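Local coordinates for protein beta-fructofuranosidase (PDB 3WPU) that is a beta-fructofuranosidase of the levansucrase/invertase family, whose members have a five-bladed beta-propeller fold, at residues E9-T14 / T29-R34; T25-R30 / N277-G282; G300-I305 / A330-D335; F323-L328 / G377-Y382. All coordinates share one frame; numbering follows the deposited sequence.

Contact 1. Residues E9-T14 / T29-R34; sequences EPTIHT and TRADAR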
loop_
_atom_site.group_PDB
_atom_site.type_symbol
_atom_site.label_atom_id
_atom_site.label_comp_id
_atom_site.label_asym_id
_atom_site.label_seq_id
_atom_site.Cartn_x
_atom_site.Cartn_y
_atom_site.Cartn_z
ATOM N N GLU A 9 -9.823 -20.865 19.158
ATOM C CA GLU A 9 -10.844 -20.068 18.543
ATOM C C GLU A 9 -10.351 -18.616 18.440
ATOM O O GLU A 9 -9.516 -18.187 19.204
ATOM C CB GLU A 9 -12.127 -20.177 19.365
ATOM C CG GLU A 9 -12.682 -21.597 19.306
ATOM C CD GLU A 9 -14.061 -21.711 19.860
ATOM O OE1 GLU A 9 -14.829 -20.741 19.688
ATOM O OE2 GLU A 9 -14.381 -22.773 20.438
ATOM N N PRO A 10 -10.828 -17.883 17.426
ATOM C CA PRO A 10 -10.391 -16.521 17.210
ATOM C C PRO A 10 -11.037 -15.619 18.246
ATOM O O PRO A 10 -12.044 -15.992 18.843
ATOM C CB PRO A 10 -10.901 -16.197 15.805
ATOM C CG PRO A 10 -12.035 -17.115 15.594
ATOM C CD PRO A 10 -11.686 -18.363 16.335
ATOM N N THR A 11 -10.434 -14.456 18.435
ATOM C CA THR A 11 -10.893 -13.481 19.407
ATOM C C THR A 11 -12.239 -12.972 18.956
ATOM O O THR A 11 -12.496 -12.836 17.767
ATOM C CB THR A 11 -9.875 -12.314 19.497
ATOM O OG1 THR A 11 -8.587 -12.839 19.840
ATOM C CG2 THR A 11 -10.272 -11.313 20.538
ATOM N N ILE A 12 -13.116 -12.679 19.914
ATOM C CA ILE A 12 -14.380 -12.039 19.593
ATOM C C ILE A 12 -14.127 -10.544 19.475
ATOM O O ILE A 12 -13.650 -9.919 20.431
ATOM C CB ILE A 12 -15.454 -12.335 20.660
ATOM C CG1 ILE A 12 -15.754 -13.843 20.685
ATOM C CG2 ILE A 12 -16.714 -11.560 20.340
ATOM C CD1 ILE A 12 -16.798 -14.258 21.707
ATOM N N HIS A 13 -14.404 -10.001 18.286
ATOM C CA HIS A 13 -14.256 -8.574 18.012
ATOM C C HIS A 13 -15.644 -8.027 17.681
ATOM O O HIS A 13 -16.421 -8.660 16.971
ATOM C CB HIS A 13 -13.348 -8.309 16.815
ATOM C CG HIS A 13 -11.907 -8.642 17.043
ATOM N ND1 HIS A 13 -11.038 -7.791 17.687
ATOM C CD2 HIS A 13 -11.164 -9.709 16.651
ATOM C CE1 HIS A 13 -9.828 -8.332 17.715
ATOM N NE2 HIS A 13 -9.879 -9.484 17.078
ATOM N N THR A 14 -15.953 -6.847 18.193
ATOM C CA THR A 14 -17.303 -6.307 18.069
ATOM C C THR A 14 -17.547 -5.393 16.889
ATOM O O THR A 14 -18.699 -5.072 16.598
ATOM C CB THR A 14 -17.657 -5.500 19.328
ATOM O OG1 THR A 14 -16.886 -4.304 19.355
ATOM C CG2 THR A 14 -17.348 -6.298 20.579
ATOM N N THR A 29 -4.791 -10.313 17.191
ATOM C CA THR A 29 -4.278 -11.068 18.338
ATOM C C THR A 29 -3.540 -12.315 17.887
ATOM O O THR A 29 -3.664 -12.727 16.750
ATOM C CB THR A 29 -5.391 -11.514 19.291
ATOM O OG1 THR A 29 -6.212 -12.498 18.646
ATOM C CG2 THR A 29 -6.266 -10.326 19.714
ATOM N N ARG A 30 -2.831 -12.967 18.814
ATOM C CA ARG A 30 -2.202 -14.260 18.506
ATOM C C ARG A 30 -3.261 -15.327 18.200
ATOM O O ARG A 30 -3.078 -16.127 17.304
ATOM C CB ARG A 30 -1.280 -14.695 19.644
ATOM C CG ARG A 30 -0.032 -13.836 19.734
ATOM C CD ARG A 30 0.968 -14.329 20.776
ATOM N NE ARG A 30 1.462 -15.692 20.584
ATOM C CZ ARG A 30 2.525 -16.023 19.859
ATOM N NH1 ARG A 30 3.210 -15.100 19.194
ATOM N NH2 ARG A 30 2.898 -17.292 19.782
ATOM N N ALA A 31 -4.390 -15.302 18.912
ATOM C CA ALA A 31 -5.487 -16.217 18.662
ATOM C C ALA A 31 -6.014 -16.025 17.237
ATOM O O ALA A 31 -6.262 -17.005 16.521
ATOM C CB ALA A 31 -6.599 -15.989 19.683
ATOM N N ASP A 32 -6.145 -14.768 16.821
ATOM C CA ASP A 32 -6.589 -14.415 15.454
ATOM C C ASP A 32 -5.566 -14.975 14.446
ATOM O O ASP A 32 -5.916 -15.692 13.516
ATOM C CB ASP A 32 -6.707 -12.880 15.292
ATOM C CG ASP A 32 -7.875 -12.256 16.086
ATOM O OD1 ASP A 32 -8.834 -12.970 16.456
ATOM O OD2 ASP A 32 -7.822 -11.016 16.281
ATOM N N ALA A 33 -4.306 -14.639 14.655
ATOM C CA ALA A 33 -3.265 -15.008 13.718
ATOM C C ALA A 33 -3.110 -16.523 13.614
ATOM O O ALA A 33 -2.713 -17.047 12.548
ATOM C CB ALA A 33 -1.946 -14.323 14.102
ATOM N N ARG A 34 -3.444 -17.259 14.668
ATOM C CA ARG A 34 -3.323 -18.727 14.613
ATOM C C ARG A 34 -4.380 -19.370 13.728
ATOM O O ARG A 34 -4.233 -20.506 13.296
ATOM C CB ARG A 34 -3.260 -19.357 16.016
ATOM C CG ARG A 34 -1.946 -19.051 16.712
ATOM C CD ARG A 34 -1.873 -19.548 18.149
ATOM N NE ARG A 34 -1.974 -21.004 18.264
ATOM C CZ ARG A 34 -2.196 -21.667 19.404
ATOM N NH1 ARG A 34 -2.386 -21.022 20.553
ATOM N NH2 ARG A 34 -2.275 -22.999 19.383
HETATM O O HOH W 1 -11.254 -12.746 15.232
#
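His13 CG and Asp32 CG each stand anti to their own carbonyl carbon (chi1 -69° and -70°), and this lets imidazole and carboxylate meet tip to tip. His13 NE2 donates to Asp32 OD2 at 2.7 Å. The bond uses the syn lone pair of OD2 and stays close to the ring plane, although the ring and carboxylate planes are turned 44° apart. OD2 takes a second bond from Thr29 N at 3.2 Å, which comes in from above the carboxylate plane. The other oxygen is used too. Thr11 N donates to Asp32 OD1 at 2.9 Å, nearly in line with the C-O bond. A water donates to both Asp32 OD1 and Thr11 O. These bonds grip both oxygens and fix the rotation of the carboxylate. Next to it the two threonine hydroxyls meet end to end. Thr29 OG1 donates to Thr11 OG1 at 2.7 Å and accepts from Asp32 N at 2.9 Å. Thr11 OG1 also bonds Gly282 O. Ala31 CB packs against the loop, 3.7 Å from Glu9 O. Thr11 CG2 lies over one face of the His13 ring, toward its rim. His13 ND1 is bonded to Asp381 OD1, so the imidazole bridges two aspartates. Thr29 and Asp32 form a capping box at the start of helix 30-38, and the N-terminal loop docks on that cap through a His-carboxylate hydrogen bond.

Contact 2. Residues T25-R30 / N277-G282; sequences TAKWTR and NEADLG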
loop_
_atom_site.group_PDB
_atom_site.type_symbol
_atom_site.label_atom_id
_atom_site.label_comp_id
_atom_site.label_asym_id
_atom_site.label_seq_id
_atom_site.Cartn_x
_atom_site.Cartn_y
_atom_site.Cartn_z
ATOM N N THR A 25 -7.331 1.029 20.759
ATOM C CA THR A 25 -6.500 0.430 19.706
ATOM C C THR A 25 -6.930 -1.026 19.565
ATOM O O THR A 25 -6.870 -1.804 20.544
ATOM C CB THR A 25 -5.021 0.482 20.074
ATOM O OG1 THR A 25 -4.570 1.826 20.222
ATOM C CG2 THR A 25 -4.162 -0.196 18.990
ATOM N N ALA A 26 -7.343 -1.393 18.352
ATOM C CA ALA A 26 -7.729 -2.773 18.034
ATOM C C ALA A 26 -6.476 -3.625 18.015
ATOM O O ALA A 26 -5.410 -3.126 17.656
ATOM C CB ALA A 26 -8.404 -2.867 16.684
ATOM N N LYS A 27 -6.633 -4.886 18.396
ATOM C CA LYS A 27 -5.529 -5.854 18.357
ATOM C C LYS A 27 -5.786 -6.925 17.329
ATOM O O LYS A 27 -6.871 -7.531 17.280
ATOM C CB LYS A 27 -5.355 -6.501 19.731
ATOM C CG LYS A 27 -4.986 -5.508 20.824
ATOM C CD LYS A 27 -4.771 -6.212 22.140
ATOM C CE LYS A 27 -4.429 -5.243 23.245
ATOM N NZ LYS A 27 -5.643 -4.511 23.673
ATOM N N TRP A 28 -4.771 -7.186 16.495
ATOM C CA TRP A 28 -4.721 -8.403 15.698
ATOM C C TRP A 28 -4.023 -9.400 16.602
ATOM O O TRP A 28 -2.826 -9.271 16.841
ATOM C CB TRP A 28 -3.923 -8.176 14.419
ATOM C CG TRP A 28 -3.867 -9.338 13.492
ATOM C CD1 TRP A 28 -4.747 -10.378 13.421
ATOM C CD2 TRP A 28 -2.894 -9.572 12.452
ATOM N NE1 TRP A 28 -4.361 -11.258 12.438
ATOM C CE2 TRP A 28 -3.267 -10.749 11.798
ATOM C CE3 TRP A 28 -1.797 -8.850 11.974
ATOM C CZ2 TRP A 28 -2.534 -11.272 10.739
ATOM C CZ3 TRP A 28 -1.054 -9.396 10.942
ATOM C CH2 TRP A 28 -1.458 -10.556 10.318
ATOM N N THR A 29 -4.791 -10.313 17.191
ATOM C CA THR A 29 -4.278 -11.068 18.338
ATOM C C THR A 29 -3.540 -12.315 17.887
ATOM O O THR A 29 -3.664 -12.727 16.750
ATOM C CB THR A 29 -5.391 -11.514 19.291
ATOM O OG1 THR A 29 -6.212 -12.498 18.646
ATOM C CG2 THR A 29 -6.266 -10.326 19.714
ATOM N N ARG A 30 -2.831 -12.967 18.814
ATOM C CA ARG A 30 -2.202 -14.260 18.506
ATOM C C ARG A 30 -3.261 -15.327 18.200
ATOM O O ARG A 30 -3.078 -16.127 17.304
ATOM C CB ARG A 30 -1.280 -14.695 19.644
ATOM C CG ARG A 30 -0.032 -13.836 19.734
ATOM C CD ARG A 30 0.968 -14.329 20.776
ATOM N NE ARG A 30 1.462 -15.692 20.584
ATOM C CZ ARG A 30 2.525 -16.023 19.859
ATOM N NH1 ARG A 30 3.210 -15.100 19.194
ATOM N NH2 ARG A 30 2.898 -17.292 19.782
ATOM N N ASN A 277 0.383 -8.581 26.685
ATOM C CA ASN A 277 -0.571 -8.866 27.743
ATOM C C ASN A 277 -1.646 -9.831 27.258
ATOM O O ASN A 277 -1.583 -10.311 26.121
ATOM C CB ASN A 277 -1.163 -7.562 28.285
ATOM C CG ASN A 277 -1.964 -6.794 27.255
ATOM O OD1 ASN A 277 -2.503 -7.357 26.294
ATOM N ND2 ASN A 277 -2.047 -5.486 27.447
ATOM N N GLU A 278 -2.622 -10.130 28.113
ATOM C CA GLU A 278 -3.668 -11.098 27.763
ATOM C C GLU A 278 -4.443 -10.691 26.516
ATOM O O GLU A 278 -4.832 -11.547 25.726
ATOM C CB GLU A 278 -4.656 -11.292 28.927
ATOM C CG GLU A 278 -4.104 -12.192 30.014
ATOM C CD GLU A 278 -5.093 -12.429 31.147
ATOM O OE1 GLU A 278 -4.675 -13.021 32.161
ATOM O OE2 GLU A 278 -6.270 -12.019 31.033
ATOM N N ALA A 279 -4.674 -9.394 26.351
ATOM C CA ALA A 279 -5.446 -8.898 25.215
ATOM C C ALA A 279 -4.697 -9.067 23.885
ATOM O O ALA A 279 -5.325 -9.326 22.872
ATOM C CB ALA A 279 -5.848 -7.451 25.433
ATOM N N ASP A 280 -3.381 -8.926 23.909
ATOM C CA ASP A 280 -2.553 -9.206 22.725
ATOM C C ASP A 280 -2.638 -10.689 22.353
ATOM O O ASP A 280 -2.705 -11.038 21.163
ATOM C CB ASP A 280 -1.082 -8.886 22.967
ATOM C CG ASP A 280 -0.821 -7.433 23.287
ATOM O OD1 ASP A 280 -1.359 -6.524 22.620
ATOM O OD2 ASP A 280 -0.027 -7.222 24.213
ATOM N N LEU A 281 -2.650 -11.557 23.360
ATOM C CA LEU A 281 -2.789 -13.003 23.107
ATOM C C LEU A 281 -4.189 -13.331 22.576
ATOM O O LEU A 281 -4.341 -14.041 21.580
ATOM C CB LEU A 281 -2.441 -13.820 24.350
ATOM C CG LEU A 281 -0.973 -14.186 24.487
ATOM C CD1 LEU A 281 -0.058 -12.978 24.485
ATOM C CD2 LEU A 281 -0.815 -14.998 25.770
ATOM N N GLY A 282 -5.209 -12.741 23.203
ATOM C CA GLY A 282 -6.566 -12.738 22.671
ATOM C C GLY A 282 -7.378 -14.025 22.786
ATOM O O GLY A 282 -8.408 -14.155 22.135
HETATM O O HOH W 2 -3.751 -3.494 25.812
#
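Lys27 runs across the short helix 278-281, touching Ala279 and Asp280. Its CB starts out toward the helix. CG then comes within 4.2 Å of Asp280 OD1. CD rests on the backbone, 3.2 Å from Ala279 O. CE touches both Asp280 OD1 and the methyl of Ala279, and the 3.4 Å from Lys27 CE to Ala279 CB is tight for two carbons. The chain is extended up to CE and bends at its last torsion (chi4 75°). This turns NZ to a water, which it bonds weakly and which also accepts from Asn277 ND2. Lys27 NZ stays 4.8 Å from Asp280 OD1, so the charges are close but not in contact. Asp280 is engaged at the helix start: its OD2 accepts from Asn277 N at 2.9 Å, and Asn277 OD1 accepts from Asp280 N, a capping box. At the other end Arg30 N donates to Asp280 O at 3.0 Å. Thr29 CG2 packs on Ala279 O. Arg30 and Leu281 lie side by side, and the Arg30 guanidinium goes on to a salt bridge with Glu291. A carbonyl late in one helix thus serves an N-H at the start of another, while the lysine contributes mainly its hydrocarbon chain and perhaps a mild electrostatic attraction to Asp280.

Contact 3. Residues G300-I305 / A330-D335; sequences GATYQI and ANCVTD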
loop_
_atom_site.group_PDB
_atom_site.type_symbol
_atom_site.label_atom_id
_atom_site.label_comp_id
_atom_site.label_asym_id
_atom_site.label_seq_id
_atom_site.Cartn_x
_atom_site.Cartn_y
_atom_site.Cartn_z
ATOM N N GLY A 300 10.576 -14.471 22.440
ATOM C CA GLY A 300 11.126 -13.628 21.378
ATOM C C GLY A 300 10.036 -12.825 20.660
ATOM O O GLY A 300 10.328 -11.878 19.940
ATOM N N ALA A 301 8.780 -13.235 20.852
ATOM C CA ALA A 301 7.637 -12.584 20.168
ATOM C C ALA A 301 7.509 -11.104 20.499
ATOM O O ALA A 301 6.918 -10.331 19.729
ATOM C CB ALA A 301 6.357 -13.301 20.518
ATOM N N THR A 302 8.084 -10.690 21.625
ATOM C CA THR A 302 7.997 -9.289 22.043
ATOM C C THR A 302 8.797 -8.354 21.153
ATOM O O THR A 302 8.623 -7.159 21.238
ATOM C CB THR A 302 8.478 -9.082 23.489
ATOM O OG1 THR A 302 9.854 -9.500 23.605
ATOM C CG2 THR A 302 7.585 -9.837 24.446
ATOM N N TYR A 303 9.681 -8.902 20.313
ATOM C CA TYR A 303 10.370 -8.119 19.299
ATOM C C TYR A 303 9.529 -7.820 18.026
ATOM O O TYR A 303 9.976 -7.102 17.136
ATOM C CB TYR A 303 11.664 -8.838 18.916
ATOM C CG TYR A 303 12.597 -9.016 20.105
ATOM C CD1 TYR A 303 13.016 -7.921 20.844
ATOM C CD2 TYR A 303 13.076 -10.278 20.473
ATOM C CE1 TYR A 303 13.872 -8.057 21.928
ATOM C CE2 TYR A 303 13.939 -10.429 21.558
ATOM C CZ TYR A 303 14.330 -9.313 22.286
ATOM O OH TYR A 303 15.190 -9.430 23.382
ATOM N N GLN A 304 8.332 -8.392 17.949
ATOM C CA GLN A 304 7.405 -8.140 16.831
ATOM C C GLN A 304 6.206 -7.360 17.359
ATOM O O GLN A 304 5.266 -7.960 17.899
ATOM C CB GLN A 304 6.967 -9.458 16.207
ATOM C CG GLN A 304 8.033 -10.127 15.350
ATOM C CD GLN A 304 9.057 -10.905 16.159
ATOM O OE1 GLN A 304 8.696 -11.724 17.009
ATOM N NE2 GLN A 304 10.344 -10.661 15.889
ATOM N N ILE A 305 6.267 -6.037 17.215
ATOM C CA ILE A 305 5.251 -5.137 17.802
ATOM C C ILE A 305 4.871 -4.028 16.811
ATOM O O ILE A 305 4.928 -2.809 17.106
ATOM C CB ILE A 305 5.708 -4.570 19.163
ATOM C CG1 ILE A 305 7.084 -3.878 19.055
ATOM C CG2 ILE A 305 5.757 -5.663 20.213
ATOM C CD1 ILE A 305 7.510 -3.111 20.283
ATOM N N ALA A 330 -0.265 -5.156 16.480
ATOM C CA ALA A 330 0.040 -6.547 16.258
ATOM C C ALA A 330 1.161 -7.031 17.205
ATOM O O ALA A 330 2.109 -7.739 16.793
ATOM C CB ALA A 330 0.441 -6.742 14.804
ATOM N N ASN A 331 1.051 -6.636 18.467
ATOM C CA ASN A 331 2.056 -6.971 19.480
ATOM C C ASN A 331 2.132 -8.469 19.684
ATOM O O ASN A 331 1.113 -9.146 19.849
ATOM C CB ASN A 331 1.792 -6.264 20.809
ATOM C CG ASN A 331 1.863 -4.751 20.688
ATOM O OD1 ASN A 331 2.346 -4.207 19.708
ATOM N ND2 ASN A 331 1.326 -4.066 21.682
ATOM N N CYS A 332 3.355 -8.974 19.578
ATOM C CA CYS A 332 3.651 -10.402 19.549
ATOM C C CYS A 332 2.991 -11.166 18.384
ATOM O O CYS A 332 2.742 -12.369 18.482
ATOM C CB CYS A 332 3.309 -11.039 20.912
ATOM S SG CYS A 332 4.390 -10.403 22.220
ATOM N N VAL A 333 2.684 -10.454 17.292
ATOM C CA VAL A 333 2.118 -11.104 16.095
ATOM C C VAL A 333 3.003 -10.830 14.888
ATOM O O VAL A 333 3.510 -11.765 14.273
ATOM C CB VAL A 333 0.661 -10.656 15.867
ATOM C CG1 VAL A 333 0.149 -11.098 14.499
ATOM C CG2 VAL A 333 -0.207 -11.260 16.960
ATOM N N THR A 334 3.269 -9.558 14.597
ATOM C CA THR A 334 4.188 -9.207 13.504
ATOM C C THR A 334 4.931 -7.887 13.779
ATOM O O THR A 334 4.382 -6.945 14.387
ATOM C CB THR A 334 3.493 -9.119 12.113
ATOM O OG1 THR A 334 4.475 -8.807 11.119
ATOM C CG2 THR A 334 2.405 -8.026 12.072
ATOM N N ASP A 335 6.143 -7.824 13.250
ATOM C CA ASP A 335 6.995 -6.642 13.242
ATOM C C ASP A 335 6.446 -5.543 12.334
ATOM O O ASP A 335 6.669 -4.352 12.584
ATOM C CB ASP A 335 8.396 -7.061 12.714
ATOM C CG ASP A 335 9.420 -5.938 12.762
ATOM O OD1 ASP A 335 9.483 -5.176 13.769
ATOM O OD2 ASP A 335 10.190 -5.831 11.771
HETATM O O HOH W 3 10.393 -4.358 16.794
HETATM O O HOH W 4 8.000 -4.398 15.492
#
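Ile305 CB and CG2 approach one face of the Asn331 amide obliquely, CB toward OD1. Asn331 OD1 comes to 3.4 Å from Ile305 CB. The same oxygen is bonded to Ser267 OG, which helps fix the amide's rotation. The carboxylate of Asp335 is a second flat group; a water, which also accepts from Ile305 N at 2.9 Å, lies near its OD1. The side chains of Gln304 and Asp335 cross at about a right angle. They touch through carbon, with Gln304 CG 4.1 Å from Asp335 CB. Gln304 CB also packs on the backbone of Asp335, 3.5 Å from its N. Another water lies 2.8 Å from Tyr303 O.

Cys332 fills the opposite end of the contact. Its SG stands anti to the carbonyl carbon (chi1 -66°) and is joined to Cys276 in a disulfide. The methyl of Ala301 meets Cys332 CB at 3.8 Å, and Thr302 CG2 touches the sulfur. Cys332 CA points its hydrogen at Ala301 O across 3.3 Å in a fairly straight C-H...O contact. Cys332 N gives a weak, bent bond to Gln304 O. In the turn after strand 321-331, Ala330 O accepts from both Val333 N and Thr334 N. The 3-10 turn 301-303 therefore packs on a disulfide-linked turn. Strands 305-313 and 321-331 are antiparallel neighbours in a mixed sheet, and this contact lies at the open end of their beta hairpin.

Contact 4. Residues F323-L328 / G377-Y382; sequences FLPPIL and GIRSDY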
loop_
_atom_site.group_PDB
_atom_site.type_symbol
_atom_site.label_atom_id
_atom_site.label_comp_id
_atom_site.label_asym_id
_atom_site.label_seq_id
_atom_site.Cartn_x
_atom_site.Cartn_y
_atom_site.Cartn_z
ATOM N N PHE A 323 -0.703 13.600 15.624
ATOM C CA PHE A 323 -0.842 12.185 15.862
ATOM C C PHE A 323 -2.109 11.922 16.654
ATOM O O PHE A 323 -2.518 12.740 17.510
ATOM C CB PHE A 323 0.322 11.641 16.683
ATOM C CG PHE A 323 1.585 11.390 15.902
ATOM C CD1 PHE A 323 1.567 10.581 14.802
ATOM C CD2 PHE A 323 2.780 11.929 16.319
ATOM C CE1 PHE A 323 2.732 10.311 14.100
ATOM C CE2 PHE A 323 3.958 11.681 15.634
ATOM C CZ PHE A 323 3.930 10.872 14.524
ATOM N N LEU A 324 -2.732 10.799 16.353
ATOM C CA LEU A 324 -3.788 10.216 17.162
ATOM C C LEU A 324 -3.337 8.820 17.594
ATOM O O LEU A 324 -2.326 8.299 17.073
ATOM C CB LEU A 324 -5.097 10.163 16.373
ATOM C CG LEU A 324 -5.659 11.519 15.940
ATOM C CD1 LEU A 324 -6.888 11.377 15.060
ATOM C CD2 LEU A 324 -5.982 12.403 17.142
ATOM N N PRO A 325 -4.058 8.193 18.538
ATOM C CA PRO A 325 -3.567 6.878 19.019
ATOM C C PRO A 325 -3.588 5.808 17.901
ATOM O O PRO A 325 -4.336 5.913 16.939
ATOM C CB PRO A 325 -4.516 6.563 20.183
ATOM C CG PRO A 325 -4.957 7.939 20.670
ATOM C CD PRO A 325 -5.131 8.731 19.408
ATOM N N PRO A 326 -2.726 4.783 17.995
ATOM C CA PRO A 326 -2.778 3.775 16.946
ATOM C C PRO A 326 -4.144 3.102 16.796
ATOM O O PRO A 326 -4.888 2.921 17.791
ATOM C CB PRO A 326 -1.727 2.726 17.393
ATOM C CG PRO A 326 -0.946 3.344 18.492
ATOM C CD PRO A 326 -1.805 4.433 19.091
ATOM N N ILE A 327 -4.511 2.774 15.575
ATOM C CA ILE A 327 -5.796 2.068 15.339
ATOM C C ILE A 327 -5.713 0.555 15.342
ATOM O O ILE A 327 -6.737 -0.116 15.563
ATOM C CB ILE A 327 -6.549 2.560 14.074
ATOM C CG1 ILE A 327 -5.666 2.467 12.816
ATOM C CG2 ILE A 327 -7.035 3.993 14.261
ATOM C CD1 ILE A 327 -6.416 2.704 11.519
ATOM N N LEU A 328 -4.533 -0.003 15.070
ATOM C CA LEU A 328 -4.332 -1.447 15.123
ATOM C C LEU A 328 -2.926 -1.736 15.647
ATOM O O LEU A 328 -1.967 -1.013 15.308
ATOM C CB LEU A 328 -4.500 -2.058 13.737
ATOM C CG LEU A 328 -4.381 -3.584 13.655
ATOM C CD1 LEU A 328 -5.658 -4.253 14.144
ATOM C CD2 LEU A 328 -3.988 -4.065 12.262
ATOM N N GLY A 377 -16.020 1.922 11.990
ATOM C CA GLY A 377 -15.388 3.229 11.998
ATOM C C GLY A 377 -13.913 3.079 11.714
ATOM O O GLY A 377 -13.369 1.957 11.829
ATOM N N ILE A 378 -13.255 4.182 11.353
ATOM C CA ILE A 378 -11.790 4.130 11.108
ATOM C C ILE A 378 -11.025 3.723 12.381
ATOM O O ILE A 378 -9.989 3.040 12.305
ATOM C CB ILE A 378 -11.230 5.423 10.482
ATOM C CG1 ILE A 378 -11.424 6.646 11.421
ATOM C CG2 ILE A 378 -11.931 5.643 9.147
ATOM C CD1 ILE A 378 -10.766 7.884 10.874
ATOM N N ARG A 379 -11.559 4.108 13.538
ATOM C CA ARG A 379 -11.174 3.539 14.823
ATOM C C ARG A 379 -12.319 2.657 15.302
ATOM O O ARG A 379 -13.413 3.138 15.617
ATOM C CB ARG A 379 -10.839 4.627 15.858
ATOM C CG ARG A 379 -10.331 4.073 17.184
ATOM C CD ARG A 379 -9.962 5.098 18.241
ATOM N NE ARG A 379 -9.047 6.096 17.711
ATOM C CZ ARG A 379 -7.747 5.887 17.518
ATOM N NH1 ARG A 379 -7.204 4.750 17.894
ATOM N NH2 ARG A 379 -7.009 6.852 16.992
ATOM N N SER A 380 -12.083 1.362 15.325
ATOM C CA SER A 380 -13.096 0.420 15.738
ATOM C C SER A 380 -12.465 -0.815 16.341
ATOM O O SER A 380 -11.259 -1.002 16.225
ATOM C CB SER A 380 -13.991 0.091 14.540
ATOM O OG SER A 380 -13.271 -0.593 13.521
ATOM N N ASP A 381 -13.264 -1.688 16.951
ATOM C CA ASP A 381 -12.747 -2.987 17.353
ATOM C C ASP A 381 -12.754 -3.896 16.142
ATOM O O ASP A 381 -13.630 -4.750 15.960
ATOM C CB ASP A 381 -13.520 -3.596 18.527
ATOM C CG ASP A 381 -12.958 -4.937 18.937
ATOM O OD1 ASP A 381 -11.813 -5.276 18.515
ATOM O OD2 ASP A 381 -13.648 -5.701 19.639
ATOM N N TYR A 382 -11.755 -3.679 15.291
ATOM C CA TYR A 382 -11.675 -4.319 13.991
ATOM C C TYR A 382 -11.747 -5.848 14.075
ATOM O O TYR A 382 -11.143 -6.464 14.962
ATOM C CB TYR A 382 -10.366 -3.938 13.309
ATOM C CG TYR A 382 -10.366 -2.600 12.598
ATOM C CD1 TYR A 382 -9.761 -1.471 13.165
ATOM C CD2 TYR A 382 -10.969 -2.461 11.340
ATOM C CE1 TYR A 382 -9.778 -0.236 12.516
ATOM C CE2 TYR A 382 -10.964 -1.237 10.683
ATOM C CZ TYR A 382 -10.361 -0.130 11.271
ATOM O OH TYR A 382 -10.388 1.059 10.565
HETATM O O HOH W 5 -9.107 0.865 16.069
#
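Arg379 reaches from a loop to strand 321-331, just before a classic beta bulge in which Ile327 and Leu328 both face Val308. The tight part is the guanidinium. The Arg379 side chain leaves with CG anti to the backbone N (chi1 -176°) and bends at chi3 (-52°), which brings the two terminal nitrogens onto the strand. Arg379 NH2 donates to Pro325 O at 2.8 Å. Arg379 NH1 adds a longer bond to the same oxygen, and both nitrogens approach it from one face of the carbonyl plane. NH1 also donates to Pro326 O at 3.0 Å, from well above that carbonyl's plane. Both oxygens lie close to the guanidinium plane. Ile327 CG2 sits over one face of the group, toward its rim, and Pro325 CG is over the opposite face. Further bonds, from NH2 to Pro20 O and from NH1 to Phe24 O, make Arg379 a hub of backbone carbonyls. These carbonyls would favour its positive charge.

The other side is looser and is bridged by a single water, which donates to Ile327 O at 2.6 Å and to Ser380 O at 2.9 Å. Ile327 O is 4.1 Å from Tyr382 CD1, at the ring edge. Tyr382 OH donates to Ile378 O at 2.7 Å in its own loop and is also bonded to Ser349 OG, and Ser380 OG lies over the centre of the tyrosine ring.

Contacts 1 and 2 share Thr29 and Arg30, and their centres are about 8 Å apart. Ala31 N to Leu281 O, 3.0 Å, probably adds a hydrogen bond between them. Contact 3 lies about 11 Å from contact 2, centre to centre. Arg30 NH1 reaches Cys332 O there at 2.9 Å, and Val333 CG2 packs on the backbone of 28-30. Contact 4 touches contact 1 through Thr14 N and Asp381 OD2, 3.0 Å apart. It also meets contact 2 where Thr25 OG1 is 2.7 Å from Pro326 O. Strand 26-27 runs parallel to strand 321-331, which contacts 3 and 4 both use. Residues 9-34 thus take part in or touch all four contacts, on one side of the chain's centre.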